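Local coordinates for protein glucose-resistance amylase regulator (Weissella paramesenteroides ATCC 33313, PDB 4RK6) that probably regulates transcription as a DNA-binding repressor of the LacI family, and binds glucose in its periplasmic-binding-protein-like sugar-binding region, at residues A[181-184]-A[188-191]; A[164-169]-A[175-180]; A[129-134]-A[147-152]; A[202-207]-A[219-224]. All coordinates share one frame; numbering follows the deposited sequence.

Contact 1: residues A[181-184]-A[188-191]; sequences TGYD and LPFT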
loop_
_atom_site.group_PDB
_atom_site.type_symbol
_atom_site.label_atom_id
_atom_site.label_comp_id
_atom_site.label_asym_id
_atom_site.label_seq_id
_atom_site.Cartn_x
_atom_site.Cartn_y
_atom_site.Cartn_z
ATOM N N THR A 181 -21.463 3.258 14.324
ATOM C CA THR A 181 -22.112 2.218 15.106
ATOM C C THR A 181 -21.523 2.086 16.519
ATOM O O THR A 181 -22.173 1.559 17.406
ATOM C CB THR A 181 -22.095 0.884 14.344
ATOM O OG1 THR A 181 -20.746 0.523 14.065
ATOM C CG2 THR A 181 -22.861 1.009 13.029
ATOM N N GLY A 182 -20.315 2.589 16.743
ATOM C CA GLY A 182 -19.689 2.545 18.059
ATOM C C GLY A 182 -20.165 3.618 19.017
ATOM O O GLY A 182 -20.261 3.394 20.242
ATOM N N TYR A 183 -20.395 4.805 18.465
ATOM C CA TYR A 183 -20.935 5.953 19.187
ATOM C C TYR A 183 -22.026 6.595 18.342
ATOM O O TYR A 183 -22.222 6.243 17.190
ATOM C CB TYR A 183 -19.831 6.978 19.502
ATOM C CG TYR A 183 -18.809 6.439 20.461
ATOM C CD1 TYR A 183 -19.002 6.544 21.839
ATOM C CD2 TYR A 183 -17.647 5.815 20.005
ATOM C CE1 TYR A 183 -18.085 6.029 22.731
ATOM C CE2 TYR A 183 -16.717 5.300 20.897
ATOM C CZ TYR A 183 -16.942 5.413 22.257
ATOM O OH TYR A 183 -16.036 4.916 23.148
ATOM N N ASP A 184 -22.739 7.533 18.946
ATOM C CA ASP A 184 -23.803 8.279 18.295
ATOM C C ASP A 184 -23.181 9.455 17.563
ATOM O O ASP A 184 -22.672 10.388 18.197
ATOM C CB ASP A 184 -24.780 8.768 19.380
ATOM C CG ASP A 184 -25.882 9.650 18.853
ATOM O OD1 ASP A 184 -26.001 9.872 17.625
ATOM O OD2 ASP A 184 -26.640 10.146 19.711
ATOM N N LEU A 188 -21.441 12.934 19.629
ATOM C CA LEU A 188 -20.204 12.298 20.020
ATOM C C LEU A 188 -19.773 12.808 21.376
ATOM O O LEU A 188 -19.798 14.007 21.610
ATOM C CB LEU A 188 -19.104 12.565 18.987
ATOM C CG LEU A 188 -19.317 11.833 17.662
ATOM C CD1 LEU A 188 -18.203 12.260 16.710
ATOM C CD2 LEU A 188 -19.341 10.334 17.800
ATOM N N PRO A 189 -19.367 11.886 22.270
ATOM C CA PRO A 189 -18.984 12.267 23.630
ATOM C C PRO A 189 -17.549 12.749 23.740
ATOM O O PRO A 189 -17.132 13.181 24.812
ATOM C CB PRO A 189 -19.184 10.978 24.434
ATOM C CG PRO A 189 -19.057 9.870 23.442
ATOM C CD PRO A 189 -19.483 10.427 22.116
ATOM N N PHE A 190 -16.818 12.698 22.627
ATOM C CA PHE A 190 -15.468 13.211 22.539
ATOM C C PHE A 190 -15.334 14.214 21.400
ATOM O O PHE A 190 -16.053 14.149 20.397
ATOM C CB PHE A 190 -14.466 12.067 22.347
ATOM C CG PHE A 190 -14.886 11.046 21.319
ATOM C CD1 PHE A 190 -14.555 11.206 19.979
ATOM C CD2 PHE A 190 -15.602 9.910 21.691
ATOM C CE1 PHE A 190 -14.942 10.268 19.046
ATOM C CE2 PHE A 190 -15.978 8.959 20.761
ATOM C CZ PHE A 190 -15.657 9.139 19.428
ATOM N N THR A 191 -14.395 15.130 21.557
ATOM C CA THR A 191 -14.163 16.199 20.576
ATOM C C THR A 191 -12.978 15.925 19.654
ATOM O O THR A 191 -12.808 16.620 18.643
ATOM C CB THR A 191 -13.955 17.563 21.261
ATOM O OG1 THR A 191 -12.788 17.520 22.119
ATOM C CG2 THR A 191 -15.199 17.939 22.066
#
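Two first torsions bring Tyr183 and Phe190 together. CG of Tyr183 lies beside the backbone N, anti to the carbonyl carbon (chi1 -66°). Phe190 takes the less common setting, with CG between its own N and carbonyl carbon (chi1 45°). This swings its ring back toward the end of helix 172-182. The two rings form a T-shaped stack. Their centroids are 5.0 Å apart and their planes stand at 89°. Phe190 gives the edge and Tyr183 the face. CE2 of Phe190 is the atom that presses in, 3.6 Å above the Tyr183 plane and over its centre. Pro189 reaches the same tyrosine from another direction. Its CG lies 3.7 Å from CD1 of Tyr183, and the two side chains cross at about a right angle. Leu188 works lower down the side chain: its CD2 branch meets CB of Tyr183 at 3.8 Å. The same CD2 also lies 3.4 Å from the carbonyl O of Asp184. No hydrogen bond joins the two segments. The Tyr183 hydroxyl bonds instead to the Leu165 carbonyl O, so the hydroxyl is satisfied on the strand while the ring is packed by the loop. OD1 of Asp184 accepts a hydrogen bond from Asn186 N, two residues further along the loop. Phe190 is buried, and it also packs on Val179 and Leu219. The contact thus folds a short loop back on the end of its helix. This is the helix-to-strand turn of a beta-alpha-beta crossover, leading from helix 172-182 into strand 192-195 of the parallel part of the sheet.

Contact 2: residues A[164-169]-A[175-180]; sequences FLYGND and GYTSVT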
loop_
_atom_site.group_PDB
_atom_site.type_symbol
_atom_site.label_atom_id
_atom_site.label_comp_id
_atom_site.label_asym_id
_atom_site.label_seq_id
_atom_site.Cartn_x
_atom_site.Cartn_y
_atom_site.Cartn_z
ATOM N N PHE A 164 -12.072 7.624 25.996
ATOM C CA PHE A 164 -12.931 6.764 25.168
ATOM C C PHE A 164 -12.094 5.870 24.271
ATOM O O PHE A 164 -11.041 6.267 23.831
ATOM C CB PHE A 164 -13.885 7.621 24.327
ATOM C CG PHE A 164 -14.763 8.515 25.143
ATOM C CD1 PHE A 164 -14.272 9.722 25.639
ATOM C CD2 PHE A 164 -16.059 8.139 25.449
ATOM C CE1 PHE A 164 -15.077 10.551 26.409
ATOM C CE2 PHE A 164 -16.863 8.960 26.218
ATOM C CZ PHE A 164 -16.370 10.154 26.701
ATOM N N LEU A 165 -12.564 4.649 24.034
ATOM C CA LEU A 165 -11.841 3.659 23.256
ATOM C C LEU A 165 -12.752 3.031 22.219
ATOM O O LEU A 165 -13.918 2.786 22.498
ATOM C CB LEU A 165 -11.340 2.531 24.153
ATOM C CG LEU A 165 -10.421 2.916 25.297
ATOM C CD1 LEU A 165 -10.196 1.738 26.233
ATOM C CD2 LEU A 165 -9.096 3.437 24.769
ATOM N N TYR A 166 -12.224 2.736 21.038
ATOM C CA TYR A 166 -12.955 1.899 20.084
ATOM C C TYR A 166 -12.053 1.185 19.135
ATOM O O TYR A 166 -11.189 1.805 18.528
ATOM C CB TYR A 166 -13.936 2.720 19.243
ATOM C CG TYR A 166 -14.764 1.875 18.297
ATOM C CD1 TYR A 166 -14.279 1.518 17.040
ATOM C CD2 TYR A 166 -16.016 1.374 18.685
ATOM C CE1 TYR A 166 -15.015 0.733 16.183
ATOM C CE2 TYR A 166 -16.771 0.585 17.821
ATOM C CZ TYR A 166 -16.254 0.269 16.573
ATOM O OH TYR A 166 -16.940 -0.498 15.681
ATOM N N GLY A 167 -12.293 -0.117 18.975
ATOM C CA GLY A 167 -11.770 -0.846 17.822
ATOM C C GLY A 167 -10.796 -1.966 18.115
ATOM O O GLY A 167 -10.125 -1.981 19.156
ATOM N N ASN A 168 -10.715 -2.879 17.154
ATOM C CA ASN A 168 -9.857 -4.074 17.210
ATOM C C ASN A 168 -8.741 -4.127 16.183
ATOM O O ASN A 168 -7.978 -5.087 16.174
ATOM C CB ASN A 168 -10.723 -5.311 17.005
ATOM C CG ASN A 168 -11.744 -5.465 18.097
ATOM O OD1 ASN A 168 -11.414 -5.316 19.263
ATOM N ND2 ASN A 168 -12.996 -5.726 17.727
ATOM N N ASP A 169 -8.650 -3.134 15.297
ATOM C CA ASP A 169 -7.613 -3.186 14.273
ATOM C C ASP A 169 -7.394 -1.815 13.650
ATOM O O ASP A 169 -8.101 -0.863 13.984
ATOM C CB ASP A 169 -7.942 -4.258 13.220
ATOM C CG ASP A 169 -9.150 -3.929 12.361
ATOM O OD1 ASP A 169 -9.412 -2.751 12.044
ATOM O OD2 ASP A 169 -9.819 -4.899 11.942
ATOM N N GLY A 175 -12.149 2.843 11.682
ATOM C CA GLY A 175 -12.381 4.267 11.826
ATOM C C GLY A 175 -13.802 4.686 11.463
ATOM O O GLY A 175 -14.411 5.510 12.145
ATOM N N TYR A 176 -14.299 4.154 10.356
ATOM C CA TYR A 176 -15.618 4.512 9.863
ATOM C C TYR A 176 -16.701 4.093 10.854
ATOM O O TYR A 176 -17.614 4.876 11.186
ATOM C CB TYR A 176 -15.874 3.859 8.508
ATOM C CG TYR A 176 -17.018 4.508 7.762
ATOM C CD1 TYR A 176 -18.339 4.165 8.036
ATOM C CD2 TYR A 176 -16.785 5.486 6.797
ATOM C CE1 TYR A 176 -19.388 4.776 7.364
ATOM C CE2 TYR A 176 -17.823 6.105 6.126
ATOM C CZ TYR A 176 -19.134 5.746 6.413
ATOM O OH TYR A 176 -20.174 6.372 5.762
ATOM N N THR A 177 -16.593 2.857 11.326
ATOM C CA THR A 177 -17.625 2.308 12.221
ATOM C C THR A 177 -17.585 2.899 13.614
ATOM O O THR A 177 -18.617 2.916 14.306
ATOM C CB THR A 177 -17.585 0.754 12.302
ATOM O OG1 THR A 177 -16.350 0.277 12.859
ATOM C CG2 THR A 177 -17.803 0.131 10.945
ATOM N N SER A 178 -16.423 3.381 14.052
ATOM C CA SER A 178 -16.298 3.880 15.416
ATOM C C SER A 178 -17.350 4.943 15.718
ATOM O O SER A 178 -17.985 4.923 16.771
ATOM C CB SER A 178 -14.893 4.445 15.674
ATOM O OG SER A 178 -14.639 5.599 14.889
ATOM N N VAL A 179 -17.513 5.893 14.811
ATOM C CA VAL A 179 -18.386 7.050 15.072
ATOM C C VAL A 179 -19.776 6.907 14.475
ATOM O O VAL A 179 -20.581 7.818 14.589
ATOM C CB VAL A 179 -17.755 8.364 14.566
ATOM C CG1 VAL A 179 -16.561 8.711 15.426
ATOM C CG2 VAL A 179 -17.359 8.256 13.095
ATOM N N THR A 180 -20.057 5.771 13.855
ATOM C CA THR A 180 -21.386 5.494 13.306
ATOM C C THR A 180 -22.090 4.409 14.127
ATOM O O THR A 180 -23.196 4.618 14.598
ATOM C CB THR A 180 -21.302 5.097 11.820
ATOM O OG1 THR A 180 -20.349 4.047 11.656
ATOM C CG2 THR A 180 -20.866 6.280 10.986
#
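Tyr166 on strand 163-166 lies against Thr177 and Ser178 of helix 172-182. Strand and helix are successive elements of a beta-alpha-beta crossover, whose next strand is 192-195. The main interaction is CH-pi. CA of Ser178 sits over one face of the Tyr166 ring, 3.5 Å from the centroid and 16° off the ring normal. CB of Ser178 comes close to the same ring, 3.3 Å from CD1. The tyrosine reaches the helix because its CG is anti to the backbone N (chi1 -177°), which carries the ring across to the helix.

The polar interactions are at the far end of the ring. Tyr166 OH and Thr177 OG1 are 3.0 Å apart, a possible hydrogen bond between the two hydroxyls. The two side chains cross at about a right angle. Thr177 OG1 also bonds to the Glu173 carbonyl O one turn back.

Van der Waals contacts place the pair in the fold. Ser178 touches Val132 on the neighbouring strand and also meets helix 198-210. Tyr176, on another side of the helix, packs on Arg234 of the second subunit.

The last group is bonding within the helix. Ser178 OG turns back to its own helix and bonds to the Gly175 carbonyl O at 2.8 Å, the hydroxyl tilted 35° from the carbonyl plane.

Contact 3: residues A[129-134]-A[147-152]; sequences IALVGD and TNFIKS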
loop_
_atom_site.group_PDB
_atom_site.type_symbol
_atom_site.label_atom_id
_atom_site.label_comp_id
_atom_site.label_asym_id
_atom_site.label_seq_id
_atom_site.Cartn_x
_atom_site.Cartn_y
_atom_site.Cartn_z
ATOM N N ILE A 129 -11.458 12.702 24.818
ATOM C CA ILE A 129 -10.625 12.211 23.697
ATOM C C ILE A 129 -10.772 10.713 23.530
ATOM O O ILE A 129 -10.767 9.968 24.505
ATOM C CB ILE A 129 -9.135 12.583 23.875
ATOM C CG1 ILE A 129 -8.979 14.087 24.066
ATOM C CG2 ILE A 129 -8.310 12.145 22.667
ATOM C CD1 ILE A 129 -7.574 14.578 24.305
ATOM N N ALA A 130 -10.935 10.269 22.289
ATOM C CA ALA A 130 -11.029 8.854 21.980
ATOM C C ALA A 130 -9.732 8.328 21.335
ATOM O O ALA A 130 -9.080 9.044 20.576
ATOM C CB ALA A 130 -12.201 8.588 21.071
ATOM N N LEU A 131 -9.384 7.083 21.660
ATOM C CA LEU A 131 -8.403 6.314 20.911
ATOM C C LEU A 131 -9.180 5.350 20.032
ATOM O O LEU A 131 -9.984 4.549 20.522
ATOM C CB LEU A 131 -7.451 5.554 21.857
ATOM C CG LEU A 131 -6.336 4.757 21.169
ATOM C CD1 LEU A 131 -5.290 5.688 20.588
ATOM C CD2 LEU A 131 -5.658 3.813 22.153
ATOM N N VAL A 132 -8.948 5.439 18.721
ATOM C CA VAL A 132 -9.687 4.643 17.733
ATOM C C VAL A 132 -8.712 3.857 16.878
ATOM O O VAL A 132 -7.760 4.408 16.360
ATOM C CB VAL A 132 -10.581 5.514 16.808
ATOM C CG1 VAL A 132 -11.353 4.643 15.832
ATOM C CG2 VAL A 132 -11.544 6.352 17.640
ATOM N N GLY A 133 -8.943 2.557 16.754
ATOM C CA GLY A 133 -8.078 1.690 15.995
ATOM C C GLY A 133 -7.872 0.380 16.720
ATOM O O GLY A 133 -8.837 -0.263 17.145
ATOM N N ASP A 134 -6.621 -0.028 16.845
ATOM C CA ASP A 134 -6.295 -1.255 17.563
ATOM C C ASP A 134 -6.188 -0.947 19.067
ATOM O O ASP A 134 -5.154 -0.508 19.554
ATOM C CB ASP A 134 -5.035 -1.896 16.975
ATOM C CG ASP A 134 -4.743 -3.262 17.569
ATOM O OD1 ASP A 134 -5.433 -3.655 18.516
ATOM O OD2 ASP A 134 -3.834 -3.948 17.080
ATOM N N THR A 147 -2.864 1.306 26.524
ATOM C CA THR A 147 -2.242 1.545 27.821
ATOM C C THR A 147 -1.534 2.897 27.898
ATOM O O THR A 147 -1.705 3.636 28.864
ATOM C CB THR A 147 -1.346 0.363 28.199
ATOM O OG1 THR A 147 -2.212 -0.740 28.477
ATOM C CG2 THR A 147 -0.508 0.682 29.405
ATOM N N ASN A 148 -0.785 3.260 26.855
ATOM C CA ASN A 148 -0.108 4.561 26.858
ATOM C C ASN A 148 -1.058 5.748 26.795
ATOM O O ASN A 148 -0.807 6.782 27.409
ATOM C CB ASN A 148 0.909 4.627 25.724
ATOM C CG ASN A 148 2.128 3.786 25.985
ATOM O OD1 ASN A 148 2.494 3.503 27.141
ATOM N ND2 ASN A 148 2.768 3.368 24.925
ATOM N N PHE A 149 -2.162 5.589 26.061
ATOM C CA PHE A 149 -3.196 6.624 25.991
ATOM C C PHE A 149 -3.768 6.865 27.362
ATOM O O PHE A 149 -3.859 7.993 27.811
ATOM C CB PHE A 149 -4.285 6.193 25.009
ATOM C CG PHE A 149 -5.463 7.131 24.934
ATOM C CD1 PHE A 149 -5.291 8.469 24.597
ATOM C CD2 PHE A 149 -6.745 6.673 25.184
ATOM C CE1 PHE A 149 -6.375 9.337 24.518
ATOM C CE2 PHE A 149 -7.837 7.526 25.077
ATOM C CZ PHE A 149 -7.651 8.870 24.775
ATOM N N ILE A 150 -4.139 5.783 28.034
ATOM C CA ILE A 150 -4.700 5.904 29.364
ATOM C C ILE A 150 -3.704 6.545 30.347
ATOM O O ILE A 150 -4.068 7.472 31.090
ATOM C CB ILE A 150 -5.281 4.565 29.858
ATOM C CG1 ILE A 150 -6.515 4.233 29.014
ATOM C CG2 ILE A 150 -5.699 4.694 31.330
ATOM C CD1 ILE A 150 -6.907 2.783 29.023
ATOM N N LYS A 151 -2.458 6.101 30.310
ATOM C CA LYS A 151 -1.399 6.652 31.175
ATOM C C LYS A 151 -1.214 8.141 30.916
ATOM O O LYS A 151 -1.175 8.946 31.841
ATOM C CB LYS A 151 -0.085 5.919 30.935
ATOM C CG LYS A 151 1.093 6.440 31.772
ATOM C CD LYS A 151 2.388 5.695 31.475
ATOM C CE LYS A 151 3.477 5.985 32.507
ATOM N NZ LYS A 151 3.594 7.421 32.888
ATOM N N SER A 152 -1.138 8.520 29.642
ATOM C CA SER A 152 -0.924 9.918 29.298
ATOM C C SER A 152 -2.101 10.804 29.741
ATOM O O SER A 152 -1.906 11.896 30.277
ATOM C CB SER A 152 -0.658 10.079 27.791
ATOM O OG SER A 152 -0.428 11.445 27.489
#
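The Phe149 ring has CB of Leu131 over one face and the carbonyl O of Ile129 at its edge. Leu131 CB lies 3.5 Å above the ring plane, offset toward the rim. It makes a CH-pi contact 4.0 Å from the centroid, and its nearest ring atom is CD2 at 3.6 Å. The side chains point opposite ways as they overlap, and CD2 of Leu131 comes near CB of Phe149. At the rim, CZ of Phe149 lies 3.3 Å from the Ile129 O, close to the ring plane. CG2 of Ile129 meets CE1 at 3.9 Å. Phe149 CG is anti to its backbone N (chi1 175°), which extends the ring from the helix down to the strand. All the touching residues are buried, and no hydrogen bond crosses the contact.

Helix 144-155 runs nearly antiparallel to strand 129-132: the axes of these short segments approach to 9.8 Å, with their directions at 167°. The two belong to the beta-alpha-beta unit that continues into strand 163-166. Phe149 also packs on Ile163 and Leu165 of that strand and on Ile194 of strand 192-195. It therefore spans three adjacent strands, while Asn148 and Ser152 face helix 110-123.

Contact 4: residues A[202-207]-A[219-224]; sequences QGLINA and LSIVTI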
loop_
_atom_site.group_PDB
_atom_site.type_symbol
_atom_site.label_atom_id
_atom_site.label_comp_id
_atom_site.label_asym_id
_atom_site.label_seq_id
_atom_site.Cartn_x
_atom_site.Cartn_y
_atom_site.Cartn_z
ATOM N N GLN A 202 -8.619 8.241 7.969
ATOM C CA GLN A 202 -9.371 8.408 6.738
ATOM C C GLN A 202 -10.832 7.917 6.903
ATOM O O GLN A 202 -11.778 8.507 6.347
ATOM C CB GLN A 202 -8.665 7.691 5.607
ATOM C CG GLN A 202 -9.359 7.779 4.278
ATOM C CD GLN A 202 -9.290 9.164 3.685
ATOM O OE1 GLN A 202 -8.275 9.535 3.066
ATOM N NE2 GLN A 202 -10.355 9.942 3.862
ATOM N N GLY A 203 -10.994 6.825 7.627
ATOM C CA GLY A 203 -12.332 6.261 7.907
ATOM C C GLY A 203 -13.176 7.224 8.693
ATOM O O GLY A 203 -14.344 7.420 8.401
ATOM N N LEU A 204 -12.567 7.830 9.701
ATOM C CA LEU A 204 -13.235 8.840 10.508
ATOM C C LEU A 204 -13.667 10.054 9.671
ATOM O O LEU A 204 -14.806 10.541 9.792
ATOM C CB LEU A 204 -12.296 9.318 11.602
ATOM C CG LEU A 204 -12.094 8.335 12.763
ATOM C CD1 LEU A 204 -10.853 8.730 13.542
ATOM C CD2 LEU A 204 -13.304 8.362 13.668
ATOM N N ILE A 205 -12.770 10.549 8.817
ATOM C CA ILE A 205 -13.102 11.680 7.955
ATOM C C ILE A 205 -14.322 11.356 7.089
ATOM O O ILE A 205 -15.274 12.152 6.998
ATOM C CB ILE A 205 -11.914 12.057 7.054
ATOM C CG1 ILE A 205 -10.851 12.792 7.871
ATOM C CG2 ILE A 205 -12.389 12.899 5.869
ATOM C CD1 ILE A 205 -9.600 13.070 7.067
ATOM N N ASN A 206 -14.305 10.188 6.467
ATOM C CA ASN A 206 -15.397 9.822 5.576
ATOM C C ASN A 206 -16.704 9.598 6.319
ATOM O O ASN A 206 -17.756 9.945 5.787
ATOM C CB ASN A 206 -15.033 8.614 4.700
ATOM C CG ASN A 206 -14.145 9.005 3.542
ATOM O OD1 ASN A 206 -13.859 10.177 3.351
ATOM N ND2 ASN A 206 -13.719 8.043 2.762
ATOM N N ALA A 207 -16.648 9.009 7.515
ATOM C CA ALA A 207 -17.881 8.770 8.270
ATOM C C ALA A 207 -18.506 10.111 8.597
ATOM O O ALA A 207 -19.725 10.294 8.467
ATOM C CB ALA A 207 -17.612 7.974 9.535
ATOM N N LEU A 219 -15.130 17.159 14.733
ATOM C CA LEU A 219 -14.233 16.144 15.305
ATOM C C LEU A 219 -12.819 16.436 14.856
ATOM O O LEU A 219 -12.567 16.485 13.655
ATOM C CB LEU A 219 -14.591 14.726 14.845
ATOM C CG LEU A 219 -13.668 13.621 15.380
ATOM C CD1 LEU A 219 -13.802 13.470 16.884
ATOM C CD2 LEU A 219 -13.907 12.278 14.670
ATOM N N SER A 220 -11.915 16.633 15.814
ATOM C CA SER A 220 -10.491 16.745 15.532
ATOM C C SER A 220 -9.846 15.354 15.458
ATOM O O SER A 220 -10.253 14.441 16.178
ATOM C CB SER A 220 -9.820 17.599 16.618
ATOM O OG SER A 220 -10.175 18.978 16.480
ATOM N N ILE A 221 -8.827 15.196 14.603
ATOM C CA ILE A 221 -8.186 13.905 14.433
ATOM C C ILE A 221 -6.682 14.089 14.370
ATOM O O ILE A 221 -6.195 15.004 13.687
ATOM C CB ILE A 221 -8.650 13.170 13.140
ATOM C CG1 ILE A 221 -10.155 12.944 13.112
ATOM C CG2 ILE A 221 -7.949 11.822 12.977
ATOM C CD1 ILE A 221 -10.632 12.507 11.736
ATOM N N VAL A 222 -5.965 13.213 15.070
ATOM C CA VAL A 222 -4.523 13.043 14.884
ATOM C C VAL A 222 -4.264 11.566 14.623
ATOM O O VAL A 222 -4.783 10.702 15.336
ATOM C CB VAL A 222 -3.681 13.520 16.086
ATOM C CG1 VAL A 222 -2.199 13.269 15.818
ATOM C CG2 VAL A 222 -3.922 14.986 16.387
ATOM N N THR A 223 -3.477 11.255 13.597
ATOM C CA THR A 223 -3.126 9.857 13.307
ATOM C C THR A 223 -1.685 9.527 13.672
ATOM O O THR A 223 -0.861 10.418 13.844
ATOM C CB THR A 223 -3.309 9.452 11.828
ATOM O OG1 THR A 223 -2.217 9.948 11.045
ATOM C CG2 THR A 223 -4.600 9.942 11.269
ATOM N N ILE A 224 -1.414 8.238 13.780
ATOM C CA ILE A 224 -0.061 7.729 13.956
ATOM C C ILE A 224 0.376 7.013 12.698
ATOM O O ILE A 224 -0.313 6.119 12.228
ATOM C CB ILE A 224 0.027 6.766 15.144
ATOM C CG1 ILE A 224 -0.212 7.550 16.423
ATOM C CG2 ILE A 224 1.403 6.083 15.142
ATOM C CD1 ILE A 224 -0.473 6.689 17.641
#
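Leu204 meets Ile221 at once: its CB lies 3.6 Å from CD1 of Ile221. Its CG is anti to the carbonyl carbon (chi1 -75°), and the chain divides there. The CD1 branch stays with Ile221, 4.2 Å from that residue's CD1. The CD2 branch turns to Leu219, whose CD2 is 4.1 Å away. The leucines cross at about a right angle, methyl to methyl. Ile221 CD1 is shared: it touches CG1 of the next helix residue, Ile205, at 3.9 Å. One methyl of the strand thus sits against two successive residues of the helix. The side-chain contacts between the two segments are all apolar and buried, and no hydrogen bond joins them.

Leu204 and Ile205 belong to helix 198-210, and Ile221 to strand 220-223. With strand 192-195 before them they form a beta-alpha-beta unit. Strands 192-195 and 220-223 are parallel neighbours in the sheet. Helix 172-182 packs beside Leu204 through Val179. Val222 points to the other face of the sheet, where helix 110-123 lies. Away from the strand, Asn206 hydrogen-bonds to Ile232 O of the second subunit.

How the contacts relate
In one lobe, contacts 2, 3 and 4 pack on the same sheet; contact 1 closes the end of helix 172-182 beside it. Contacts 2 and 3 share the sheet edge: Phe164 O accepts Leu131 N at 2.9 Å. Contact 3 packs on one face of the sheet, contacts 2 and 4 on the other. Contact 2 leads into contact 1 along helix 172-182, and meets contact 4 where Ser178 OG lies 3.3 Å from Leu204 CD2. Contact 1 joins contact 4 through Thr191 O and Ser220 N, 3.0 Å apart. Ile224, at the end of segment 219-224, touches the glucose but takes no part in contact 4. The Leu131 and Leu204 side chains are about 10 and 13 Å from the sugar.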